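Side-chain contacts in metallo-carboxypeptidase (Pseudomonas aeruginosa, PDB 4A39), which probably acts as a zinc-dependent metallocarboxypeptidase of the M14 family, related to the cytosolic carboxypeptidases, removing C-terminal residues from peptides: residues E312-I315 with R316-Y319; R41-L44 with A45-H48; C333-V336 with G337-D341. All coordinates share one frame; numbering follows the deposited sequence.

Contact 1: E312-I315 with R316-Y319. With GEM ((2-guanidinoethylmercapto)succinic acid), chain D.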
loop_
_atom_site.group_PDB
_atom_site.type_symbol
_atom_site.label_atom_id
_atom_site.label_comp_id
_atom_site.label_asym_id
_atom_site.label_seq_id
_atom_site.Cartn_x
_atom_site.Cartn_y
_atom_site.Cartn_z
ATOM N N GLU A 312 -2.549 15.325 -2.520
ATOM C CA GLU A 312 -3.669 15.047 -1.637
ATOM C C GLU A 312 -3.012 14.462 -0.399
ATOM O O GLU A 312 -2.791 13.255 -0.299
ATOM C CB GLU A 312 -4.621 14.044 -2.285
ATOM C CG GLU A 312 -5.112 14.490 -3.654
ATOM C CD GLU A 312 -6.369 13.765 -4.084
ATOM O OE1 GLU A 312 -7.470 14.179 -3.655
ATOM O OE2 GLU A 312 -6.257 12.780 -4.841
ATOM N N PHE A 313 -2.694 15.346 0.538
ATOM C CA PHE A 313 -1.996 14.974 1.760
ATOM C C PHE A 313 -2.305 16.012 2.838
ATOM O O PHE A 313 -2.399 17.202 2.546
ATOM C CB PHE A 313 -0.491 14.961 1.467
ATOM C CG PHE A 313 0.367 14.603 2.647
ATOM C CD1 PHE A 313 0.620 13.274 2.959
ATOM C CD2 PHE A 313 0.906 15.600 3.456
ATOM C CE1 PHE A 313 1.399 12.932 4.070
ATOM C CE2 PHE A 313 1.683 15.272 4.565
ATOM C CZ PHE A 313 1.930 13.935 4.873
ATOM N N GLN A 314 -2.466 15.565 4.078
ATOM C CA GLN A 314 -2.749 16.498 5.162
ATOM C C GLN A 314 -2.004 16.129 6.440
ATOM O O GLN A 314 -1.364 15.079 6.509
ATOM C CB GLN A 314 -4.265 16.597 5.391
ATOM C CG GLN A 314 -4.964 15.290 5.680
ATOM C CD GLN A 314 -4.828 14.874 7.123
ATOM O OE1 GLN A 314 -5.403 15.495 8.018
ATOM N NE2 GLN A 314 -4.063 13.822 7.362
ATOM N N ILE A 315 -2.085 16.992 7.448
ATOM C CA ILE A 315 -1.362 16.765 8.694
ATOM C C ILE A 315 -2.204 16.557 9.957
ATOM O O ILE A 315 -1.798 15.831 10.865
ATOM C CB ILE A 315 -0.406 17.944 8.965
ATOM C CG1 ILE A 315 0.517 18.143 7.761
ATOM C CG2 ILE A 315 0.411 17.684 10.233
ATOM C CD1 ILE A 315 1.297 19.437 7.795
ATOM N N ARG A 316 -3.375 17.177 10.016
ATOM C CA ARG A 316 -4.190 17.054 11.222
ATOM C C ARG A 316 -4.594 15.652 11.629
ATOM O O ARG A 316 -4.548 15.302 12.810
ATOM C CB ARG A 316 -5.439 17.907 11.125
ATOM C CG ARG A 316 -6.241 17.843 12.403
ATOM C CD ARG A 316 -7.345 18.832 12.344
ATOM N NE ARG A 316 -8.175 18.810 13.541
ATOM C CZ ARG A 316 -9.161 17.949 13.764
ATOM N NH1 ARG A 316 -9.448 17.018 12.873
ATOM N NH2 ARG A 316 -9.894 18.047 14.863
ATOM N N HIS A 317 -5.024 14.851 10.667
ATOM C CA HIS A 317 -5.423 13.490 10.965
ATOM C C HIS A 317 -4.279 12.506 10.752
ATOM O O HIS A 317 -3.466 12.660 9.838
ATOM C CB HIS A 317 -6.618 13.080 10.108
ATOM C CG HIS A 317 -7.907 13.705 10.533
ATOM N ND1 HIS A 317 -8.324 14.941 10.087
ATOM C CD2 HIS A 317 -8.869 13.264 11.375
ATOM C CE1 HIS A 317 -9.491 15.230 10.633
ATOM N NE2 HIS A 317 -9.844 14.229 11.419
ATOM N N GLY A 318 -4.222 11.497 11.613
ATOM C CA GLY A 318 -3.185 10.491 11.522
ATOM C C GLY A 318 -3.056 9.778 12.848
ATOM O O GLY A 318 -3.958 9.847 13.681
ATOM N N TYR A 319 -1.936 9.093 13.053
ATOM C CA TYR A 319 -1.715 8.384 14.306
ATOM C C TYR A 319 -1.183 9.342 15.362
ATOM O O TYR A 319 -0.558 10.359 15.041
ATOM C CB TYR A 319 -0.703 7.245 14.121
ATOM C CG TYR A 319 -1.082 6.229 13.069
ATOM C CD1 TYR A 319 -2.388 5.747 12.973
ATOM C CD2 TYR A 319 -0.132 5.741 12.174
ATOM C CE1 TYR A 319 -2.738 4.808 12.006
ATOM C CE2 TYR A 319 -0.470 4.799 11.206
ATOM C CZ TYR A 319 -1.774 4.339 11.127
ATOM O OH TYR A 319 -2.115 3.420 10.165
HETATM C C8 GEM D . 1.447 0.682 10.752
HETATM S S7 GEM D . 2.728 1.291 9.595
HETATM C C6 GEM D . 3.441 2.661 10.577
HETATM C C5 GEM D . 2.462 3.328 11.547
HETATM N N3 GEM D . 2.158 2.431 12.670
HETATM C C1 GEM D . 2.539 2.771 13.901
HETATM N N4 GEM D . 3.199 3.910 14.093
HETATM N N2 GEM D . 2.273 1.977 14.934
HETATM C C9 GEM D . 1.661 -0.792 11.102
HETATM O O14 GEM D . 2.694 -1.349 10.667
HETATM O O15 GEM D . 0.780 -1.335 11.801
HETATM C C10 GEM D . 0.045 0.905 10.182
HETATM C C11 GEM D . -0.169 0.137 8.875
HETATM O O12 GEM D . -0.594 0.782 7.891
HETATM O O13 GEM D . 0.081 -1.086 8.893
#

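Contact 2: R41-L44 with A45-H48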
loop_
_atom_site.group_PDB
_atom_site.type_symbol
_atom_site.label_atom_id
_atom_site.label_comp_id
_atom_site.label_asym_id
_atom_site.label_seq_id
_atom_site.Cartn_x
_atom_site.Cartn_y
_atom_site.Cartn_z
ATOM N N ARG A 41 -12.048 -14.576 4.652
ATOM C CA ARG A 41 -11.126 -15.642 5.037
ATOM C C ARG A 41 -9.890 -15.118 5.770
ATOM O O ARG A 41 -9.253 -14.160 5.329
ATOM C CB ARG A 41 -10.672 -16.408 3.792
ATOM C CG ARG A 41 -9.858 -17.667 4.077
ATOM C CD ARG A 41 -8.809 -17.881 2.991
ATOM N NE ARG A 41 -7.666 -16.990 3.178
ATOM C CZ ARG A 41 -7.129 -16.235 2.227
ATOM N NH1 ARG A 41 -7.629 -16.245 0.995
ATOM N NH2 ARG A 41 -6.087 -15.462 2.511
ATOM N N PRO A 42 -9.532 -15.741 6.904
ATOM C CA PRO A 42 -8.348 -15.299 7.652
ATOM C C PRO A 42 -7.068 -15.560 6.850
ATOM O O PRO A 42 -7.055 -16.390 5.942
ATOM C CB PRO A 42 -8.400 -16.154 8.916
ATOM C CG PRO A 42 -9.879 -16.392 9.102
ATOM C CD PRO A 42 -10.319 -16.704 7.694
ATOM N N ASP A 43 -5.997 -14.852 7.193
ATOM C CA ASP A 43 -4.707 -15.020 6.516
ATOM C C ASP A 43 -4.235 -16.481 6.513
ATOM O O ASP A 43 -4.606 -17.267 7.388
ATOM C CB ASP A 43 -3.649 -14.142 7.190
ATOM C CG ASP A 43 -3.742 -12.685 6.771
ATOM O OD1 ASP A 43 -4.684 -12.337 6.027
ATOM O OD2 ASP A 43 -2.867 -11.890 7.183
ATOM N N LEU A 44 -3.399 -16.825 5.536
ATOM C CA LEU A 44 -2.872 -18.184 5.399
ATOM C C LEU A 44 -2.390 -18.786 6.712
ATOM O O LEU A 44 -2.721 -19.932 7.037
ATOM C CB LEU A 44 -1.709 -18.215 4.399
ATOM C CG LEU A 44 -1.952 -18.727 2.978
ATOM C CD1 LEU A 44 -0.630 -18.729 2.228
ATOM C CD2 LEU A 44 -2.526 -20.135 3.008
ATOM N N ALA A 45 -1.606 -18.019 7.463
ATOM C CA ALA A 45 -1.068 -18.516 8.721
ATOM C C ALA A 45 -1.201 -17.571 9.913
ATOM O O ALA A 45 -0.363 -17.583 10.817
ATOM C CB ALA A 45 0.401 -18.917 8.530
ATOM N N SER A 46 -2.248 -16.749 9.915
ATOM C CA SER A 46 -2.506 -15.842 11.030
ATOM C C SER A 46 -4.006 -15.554 11.112
ATOM O O SER A 46 -4.745 -15.767 10.145
ATOM C CB SER A 46 -1.702 -14.538 10.899
ATOM O OG SER A 46 -2.223 -13.691 9.899
ATOM N N GLN A 47 -4.449 -15.083 12.273
ATOM C CA GLN A 47 -5.866 -14.813 12.506
ATOM C C GLN A 47 -6.432 -13.583 11.806
ATOM O O GLN A 47 -7.650 -13.429 11.707
ATOM C CB GLN A 47 -6.131 -14.676 14.011
ATOM C CG GLN A 47 -5.389 -13.512 14.657
ATOM C CD GLN A 47 -6.222 -12.789 15.695
ATOM O OE1 GLN A 47 -6.610 -13.365 16.715
ATOM N NE2 GLN A 47 -6.510 -11.517 15.437
ATOM N N HIS A 48 -5.553 -12.712 11.320
ATOM C CA HIS A 48 -5.985 -11.476 10.670
ATOM C C HIS A 48 -6.839 -11.617 9.424
ATOM O O HIS A 48 -6.698 -12.558 8.653
ATOM C CB HIS A 48 -4.783 -10.624 10.251
ATOM C CG HIS A 48 -3.746 -10.451 11.310
ATOM N ND1 HIS A 48 -2.763 -11.388 11.550
ATOM C CD2 HIS A 48 -3.521 -9.437 12.178
ATOM C CE1 HIS A 48 -1.977 -10.957 12.521
ATOM N NE2 HIS A 48 -2.414 -9.776 12.918
#

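Contact 3: C333-V336 with G337-D341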
loop_
_atom_site.group_PDB
_atom_site.type_symbol
_atom_site.label_atom_id
_atom_site.label_comp_id
_atom_site.label_asym_id
_atom_site.label_seq_id
_atom_site.Cartn_x
_atom_site.Cartn_y
_atom_site.Cartn_z
ATOM N N CYS A 333 9.825 2.072 9.499
ATOM C CA CYS A 333 10.062 3.513 9.536
ATOM C C CYS A 333 11.029 3.890 10.648
ATOM O O CYS A 333 12.042 4.548 10.416
ATOM C CB CYS A 333 8.745 4.266 9.731
ATOM S SG CYS A 333 8.936 6.053 9.785
ATOM N N ASN A 334 10.716 3.461 11.861
ATOM C CA ASN A 334 11.552 3.768 13.008
ATOM C C ASN A 334 12.924 3.103 12.972
ATOM O O ASN A 334 13.938 3.748 13.251
ATOM C CB ASN A 334 10.799 3.393 14.276
ATOM C CG ASN A 334 9.568 4.251 14.475
ATOM O OD1 ASN A 334 9.661 5.391 14.932
ATOM N ND2 ASN A 334 8.408 3.723 14.102
ATOM N N PHE A 335 12.962 1.823 12.619
ATOM C CA PHE A 335 14.228 1.103 12.563
ATOM C C PHE A 335 15.200 1.693 11.553
ATOM O O PHE A 335 16.363 1.932 11.874
ATOM C CB PHE A 335 14.002 -0.377 12.236
ATOM C CG PHE A 335 15.276 -1.166 12.117
ATOM C CD1 PHE A 335 15.939 -1.263 10.897
ATOM C CD2 PHE A 335 15.837 -1.778 13.235
ATOM C CE1 PHE A 335 17.147 -1.958 10.790
ATOM C CE2 PHE A 335 17.044 -2.476 13.139
ATOM C CZ PHE A 335 17.697 -2.563 11.913
ATOM N N VAL A 336 14.732 1.908 10.327
ATOM C CA VAL A 336 15.591 2.452 9.281
ATOM C C VAL A 336 15.989 3.883 9.615
ATOM O O VAL A 336 17.160 4.258 9.510
ATOM C CB VAL A 336 14.880 2.418 7.905
ATOM C CG1 VAL A 336 15.788 2.990 6.823
ATOM C CG2 VAL A 336 14.503 0.985 7.559
ATOM N N GLY A 337 15.009 4.676 10.034
ATOM C CA GLY A 337 15.279 6.058 10.380
ATOM C C GLY A 337 16.375 6.208 11.418
ATOM O O GLY A 337 17.232 7.087 11.301
ATOM N N GLN A 338 16.354 5.353 12.434
ATOM C CA GLN A 338 17.353 5.425 13.493
ATOM C C GLN A 338 18.678 4.788 13.107
ATOM O O GLN A 338 19.742 5.328 13.403
ATOM C CB GLN A 338 16.827 4.761 14.766
ATOM C CG GLN A 338 17.763 4.917 15.954
ATOM C CD GLN A 338 17.090 4.570 17.260
ATOM O OE1 GLN A 338 17.172 3.437 17.736
ATOM N NE2 GLN A 338 16.398 5.539 17.837
ATOM N N THR A 339 18.617 3.645 12.439
ATOM C CA THR A 339 19.835 2.947 12.044
ATOM C C THR A 339 20.672 3.763 11.074
ATOM O O THR A 339 21.905 3.731 11.127
ATOM C CB THR A 339 19.503 1.581 11.406
ATOM O OG1 THR A 339 18.800 0.773 12.358
ATOM C CG2 THR A 339 20.779 0.857 10.988
ATOM N N TYR A 340 20.004 4.518 10.206
ATOM C CA TYR A 340 20.701 5.318 9.208
ATOM C C TYR A 340 20.633 6.829 9.415
ATOM O O TYR A 340 21.196 7.590 8.621
ATOM C CB TYR A 340 20.185 4.933 7.817
ATOM C CG TYR A 340 20.508 3.494 7.487
ATOM C CD1 TYR A 340 21.784 3.130 7.057
ATOM C CD2 TYR A 340 19.572 2.483 7.699
ATOM C CE1 TYR A 340 22.123 1.796 6.853
ATOM C CE2 TYR A 340 19.901 1.140 7.498
ATOM C CZ TYR A 340 21.177 0.807 7.078
ATOM O OH TYR A 340 21.518 -0.513 6.898
ATOM N N ASP A 341 19.972 7.252 10.493
ATOM C CA ASP A 341 19.835 8.672 10.824
ATOM C C ASP A 341 19.316 9.452 9.616
ATOM O O ASP A 341 19.872 10.485 9.239
ATOM C CB ASP A 341 21.191 9.236 11.263
ATOM C CG ASP A 341 21.096 10.659 11.789
ATOM O OD1 ASP A 341 20.021 11.040 12.302
ATOM O OD2 ASP A 341 22.109 11.391 11.696
#

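Contact 1: E312-I315 with R316-Y319
Q314 and H317 meet through two hydrogen bonds in which the side-chain amide of Q314 reads the backbone of H317 three residues on, bridging a bend in the loop ahead of the pocket residue Y319. The main-chain N of H317 donates to Q314 OE1 at 2.8 Å, in the carbonyl plane and on a lone pair. In return Q314 NE2 donates to H317 O, also at 2.8 Å; the acceptor lies in the amide plane of Q314, though the donor is tilted 26° from the H317 carbonyl plane. With both ends engaged, the amide is fixed in its rotation. The side chain gets there by folding back: CG lies between its own N and carbonyl carbon (chi1 56°) and the chain bends again at chi2.

Van der Waals contact adds to the polar pair. Q314 OE1 sits 3.4 Å from H317 CB and at the edge of the imidazole, near its plane, whereas the CB bonds of I315 and R316 point away, though each CB still touches the other segment. At the backbone angles of G318 a CB would press against the preceding carbonyl O, which explains the glycine before the chain reaches Y319. There, ligand contact takes over: Y319 CE2 approaches C5 of the bound (2-guanidinoethylmercapto)succinic acid at 3.3 Å, and Y319 OH is hydrogen-bonded to D275.

The loop runs between helices 294-308 and 332-340. F313 packs on R304 and L307 of the first helix and on A283 of strand 282-284, while Q314 NE2 also bonds V281 O just before that strand.

Contact 2: R41-L44 with A45-H48
D43 and S46 are the ends of a type I beta turn in the loop between strands 36-39 and 53-57 of the N-terminal domain, and H48 joins them from just beyond it. The tight side gathers around D43. Its backbone N donates to H48 O at 2.8 Å, tying the chain entering the turn to the chain leaving it, and P42 CA adds a CA-H...O contact with H48 O at 3.4 Å. The bond that closes the turn itself, S46 N to D43 O, is weak at 3.5 Å. S46 OG presses against D43 CB at 3.1 Å, its hydroxyl set between its own N and carbonyl carbon (chi1 74°). The D43 carboxylate lies beside the backbone N (chi1 -79°), its OD2 3.8 Å from H48 CB and its plane turned 38° from the imidazole.

That carboxylate is gripped from outside the turn: OD1 accepts from L230 N, and OD2 from the backbone N atoms of R231 and T232. The bonds link this loop to the segment carrying R231, which binds the ligand, so the turn lies at a junction between the N-terminal and catalytic parts of the protein.

The other side is looser. L44 and A45, at the central corners of the turn, point their CB bonds away from the other segment and are exposed, as is Q47. The P42 ring is looser too, with CB 3.9 Å from S46 O. Back on the packed side, S46 OG is hydrogen-bonded to T232 OG1. It also pairs with H48 ND1 at 2.9 Å, with either atom a possible donor.

Contact 3: C333-V336 with G337-D341
Helix 332-340, almost throughout its length, carries this contact, an i to i+4 ladder that ends where D341 turns to positive phi. Four backbone bonds run through it, from G337 N to C333 O, Q338 N to N334 O, T339 N to F335 O and Y340 N to V336 O.

F335 O accepts a second hydrogen bond. T339 OG1 donates to it at 2.7 Å from above the carbonyl plane, while T339 N, at 2.9 Å, reaches the same oxygen from the opposite face. The threonine hydroxyl is thereby folded back onto its own helix, with OG1 beside the backbone N (chi1 -60°). It also lies over the centre of the F335 ring, 3.4 Å above the plane; F335 has its CG anti to N (chi1 178°), which carries the ring along the helix toward T339. On the other side of the threonine, CG2 rests 3.6 Å above one face of the Y340 ring, offset toward its rim. Apolar contact continues with V336 CG1, which meets Y340 CD2 at 3.9 Å.

F335, V336 and Y340 face helix 252-264, where V336 and Y340 share M261 and F335 touches Q258. C333, on another side, packs against A344 and T346 of strand 343-350, T346 being a residue of the ligand pocket.

From the N terminus, contact 2 comes first: residues 41-48 fold back in a beta turn at 43-46, between strands 36-39 and 53-57 of the N-terminal sheet, and join it to the 230-232 region of the catalytic part. Contact 1 follows far along the chain, bridging a bend in the loop after helix 294-308, beside strand 282-284. Contact 3 then lies within helix 332-340, next to strand 343-350. The three stand in series, none nesting or crossing, and none touches another: nearest atoms are about 9 Å apart for contacts 1 and 3, about 13 Å for 1 and 2, and about 17 Å for 2 and 3.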